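Local structure of FAD-linked sulfhydryl oxidase ERV1 (Arabidopsis thaliana, 2HJ3) at residues 86-89 / 90-94. The protein catalyses FAD-dependent oxidation of thiols to disulfides with molecular oxygen, supporting import and folding of small cysteine-containing proteins in the mitochondrial intermembrane space. Sequence-based numbering, arbitrary orientation.
With FAD (flavin-adenine dinucleotide), chain K; SO4 (sulfate ion), chain F; SO4 (sulfate ion), chain D.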
loop_
_atom_site.group_PDB
_atom_site.type_symbol
_atom_site.label_atom_id
_atom_site.label_comp_id
_atom_site.label_asym_id
_atom_site.label_seq_id
_atom_site.Cartn_x
_atom_site.Cartn_y
_atom_site.Cartn_z
ATOM N N ASN A 86 3.274 13.594 9.605
ATOM C CA ASN A 86 3.042 14.804 10.403
ATOM C C ASN A 86 2.693 16.031 9.563
ATOM O O ASN A 86 1.883 16.857 9.974
ATOM C CB ASN A 86 4.242 15.112 11.299
ATOM C CG ASN A 86 4.225 14.300 12.566
ATOM O OD1 ASN A 86 3.161 13.993 13.088
ATOM N ND2 ASN A 86 5.395 13.962 13.080
ATOM N N THR A 87 3.300 16.155 8.389
ATOM C CA THR A 87 2.995 17.283 7.526
ATOM C C THR A 87 1.508 17.237 7.181
ATOM O O THR A 87 0.845 18.270 7.108
ATOM C CB THR A 87 3.825 17.222 6.243
ATOM O OG1 THR A 87 5.217 17.276 6.585
ATOM C CG2 THR A 87 3.483 18.375 5.323
ATOM N N VAL A 88 0.980 16.031 6.973
ATOM C CA VAL A 88 -0.433 15.885 6.669
ATOM C C VAL A 88 -1.227 16.221 7.934
ATOM O O VAL A 88 -2.187 16.988 7.878
ATOM C CB VAL A 88 -0.765 14.453 6.192
ATOM C CG1 VAL A 88 -2.264 14.324 5.938
ATOM C CG2 VAL A 88 0.007 14.139 4.910
ATOM N N ASN A 89 -0.812 15.668 9.076
ATOM C CA ASN A 89 -1.489 15.950 10.344
ATOM C C ASN A 89 -1.591 17.457 10.587
ATOM O O ASN A 89 -2.661 17.976 10.902
ATOM C CB ASN A 89 -0.745 15.320 11.528
ATOM C CG ASN A 89 -0.894 13.808 11.587
ATOM O OD1 ASN A 89 -1.886 13.248 11.127
ATOM N ND2 ASN A 89 0.085 13.147 12.182
ATOM N N ARG A 90 -0.468 18.153 10.438
ATOM C CA ARG A 90 -0.425 19.595 10.643
ATOM C C ARG A 90 -1.375 20.324 9.703
ATOM O O ARG A 90 -2.125 21.201 10.129
ATOM C CB ARG A 90 0.995 20.122 10.423
ATOM C CG ARG A 90 1.241 21.503 11.012
ATOM C CD ARG A 90 2.570 22.072 10.539
ATOM N NE ARG A 90 3.613 21.052 10.512
ATOM C CZ ARG A 90 4.082 20.427 11.586
ATOM N NH1 ARG A 90 3.607 20.717 12.793
ATOM N NH2 ARG A 90 5.016 19.496 11.449
ATOM N N SER A 91 -1.350 19.967 8.426
ATOM C CA SER A 91 -2.217 20.630 7.461
ATOM C C SER A 91 -3.694 20.458 7.792
ATOM O O SER A 91 -4.521 21.293 7.427
ATOM C CB SER A 91 -1.929 20.116 6.048
ATOM O OG SER A 91 -0.608 20.471 5.654
ATOM N N LEU A 92 -4.013 19.384 8.504
ATOM C CA LEU A 92 -5.389 19.080 8.879
ATOM C C LEU A 92 -5.749 19.484 10.303
ATOM O O LEU A 92 -6.842 19.172 10.778
ATOM C CB LEU A 92 -5.648 17.584 8.721
ATOM C CG LEU A 92 -5.646 17.024 7.301
ATOM C CD1 LEU A 92 -5.900 15.518 7.351
ATOM C CD2 LEU A 92 -6.715 17.735 6.483
ATOM N N GLY A 93 -4.832 20.159 10.991
ATOM C CA GLY A 93 -5.106 20.573 12.356
ATOM C C GLY A 93 -5.234 19.402 13.314
ATOM O O GLY A 93 -6.072 19.410 14.219
ATOM N N LYS A 94 -4.404 18.384 13.110
ATOM C CA LYS A 94 -4.414 17.203 13.966
ATOM C C LYS A 94 -3.134 17.182 14.793
ATOM O O LYS A 94 -2.176 17.893 14.481
ATOM C CB LYS A 94 -4.485 15.931 13.120
ATOM C CG LYS A 94 -5.822 15.657 12.457
ATOM C CD LYS A 94 -5.722 14.391 11.612
ATOM C CE LYS A 94 -7.086 13.827 11.267
ATOM N NZ LYS A 94 -7.838 13.390 12.484
HETATM P PA FAD K . -4.199 8.969 10.800
HETATM O O1A FAD K . -3.516 10.242 10.432
HETATM O O2A FAD K . -5.002 8.129 9.863
HETATM O O5B FAD K . -3.653 7.861 11.753
HETATM C C5B FAD K . -3.120 6.554 11.876
HETATM C C4B FAD K . -3.001 6.458 13.382
HETATM O O4B FAD K . -1.579 6.173 13.310
HETATM C C3B FAD K . -3.188 7.427 14.584
HETATM O O3B FAD K . -4.472 7.334 15.200
HETATM C C2B FAD K . -2.002 7.171 15.407
HETATM O O2B FAD K . -2.062 6.049 16.232
HETATM C C1B FAD K . -0.944 6.973 14.315
HETATM N N9A FAD K . -0.116 8.039 13.834
HETATM C C8A FAD K . -0.309 9.436 13.694
HETATM N N7A FAD K . 0.664 10.185 13.269
HETATM C C5A FAD K . 1.680 9.263 13.052
HETATM C C6A FAD K . 3.028 9.343 12.645
HETATM N N6A FAD K . 3.554 10.565 12.420
HETATM N N1A FAD K . 3.765 8.167 12.586
HETATM C C2A FAD K . 3.315 6.936 12.938
HETATM N N3A FAD K . 1.953 6.871 13.301
HETATM C C4A FAD K . 1.199 8.077 13.366
HETATM N N1 FAD K . -6.493 13.555 4.105
HETATM C C2 FAD K . -6.941 14.810 3.734
HETATM O O2 FAD K . -8.031 15.283 4.111
HETATM N N3 FAD K . -6.014 15.450 2.930
HETATM C C4 FAD K . -4.763 14.912 2.539
HETATM O O4 FAD K . -4.161 15.668 1.707
HETATM C C4X FAD K . -4.366 13.653 2.958
HETATM N N5 FAD K . -3.184 12.958 2.525
HETATM C C5X FAD K . -2.827 11.618 2.808
HETATM C C6 FAD K . -1.680 11.032 2.231
HETATM C C7 FAD K . -1.392 9.660 2.504
HETATM C C7M FAD K . -0.170 9.058 1.795
HETATM C C8 FAD K . -2.223 8.887 3.374
HETATM C C8M FAD K . -2.055 7.451 3.856
HETATM C C9 FAD K . -3.363 9.495 3.915
HETATM C C9A FAD K . -3.767 10.828 3.647
HETATM N N10 FAD K . -4.895 11.677 4.112
HETATM C C10 FAD K . -5.301 12.945 3.773
HETATM C "C1'" FAD K . -5.666 11.143 5.184
HETATM C "C2'" FAD K . -5.280 11.427 6.599
HETATM O "O2'" FAD K . -3.831 11.618 6.689
HETATM C "C3'" FAD K . -5.958 10.590 7.639
HETATM O "O3'" FAD K . -5.508 9.254 7.495
HETATM C "C4'" FAD K . -7.390 10.702 8.138
HETATM O "O4'" FAD K . -7.745 12.105 8.275
HETATM C "C5'" FAD K . -7.695 10.115 9.456
HETATM O "O5'" FAD K . -6.994 10.648 10.583
HETATM P P FAD K . -6.853 9.831 11.908
HETATM O O1P FAD K . -6.932 11.034 12.730
HETATM O O2P FAD K . -7.754 8.669 12.093
HETATM O O3P FAD K . -5.291 9.412 11.871
HETATM S S SO4 F . 7.691 16.781 12.614
HETATM O O1 SO4 F . 8.801 17.547 12.024
HETATM O O2 SO4 F . 6.467 17.599 12.589
HETATM O O3 SO4 F . 7.482 15.543 11.839
HETATM O O4 SO4 F . 8.021 16.431 14.008
HETATM S S SO4 D . -6.317 13.981 16.181
HETATM O O1 SO4 D . -7.461 14.364 15.324
HETATM O O2 SO4 D . -5.480 15.165 16.449
HETATM O O3 SO4 D . -6.815 13.433 17.459
HETATM O O4 SO4 D . -5.506 12.957 15.492
#
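N89 and K94 meet where helix 74-91 ends in a Schellman motif: G93 N bonds R90 O, and the positive phi of G93 turns the chain so that K94 N reaches N89 O at 2.8 Å, lying above the carbonyl plane. One turn back, R90 N bonds N86 O almost straight (172°). T87 O takes two donors from S91, N and OG, which arrive from opposite faces of its plane, OG at 3.0 Å. Two polar side chains, N89 and K94, hydrogen-bond the FAD. N89 ND2 donates to adenine N7A at 3.2 Å and more weakly to N86 OD1, which also accepts from F97 N; together these bonds probably help orient both amides. The K94 chain crosses that of N89 at about a right angle, extended until it bends at the last torsion (chi4 -64°), which brings NZ 2.5 Å from FAD O1P and onto a sulfate. With an alanine here, FAD O1P would probably lose its ammonium partner and N89 OD1 the methylene chain beside it. N86 ND2 and R90 NH2 share a second sulfate, NH2 reaching its O2 at 2.6 Å. Both ions probably come from the crystallisation liquor. Apolar contact is slight: V88 CG1 lies 4.1 Å from L92 CD1, and both methyls border the FAD, CG1 by the ribityl O2' and CD1 by the flavin pyrimidine ring. The FAD thus lies along the C-terminal end of helix 74-91 in this ERV/ALR domain, with T87 and V88 packed on I63 of helix 54-66 and N86 and R90 against V96 in the following loop.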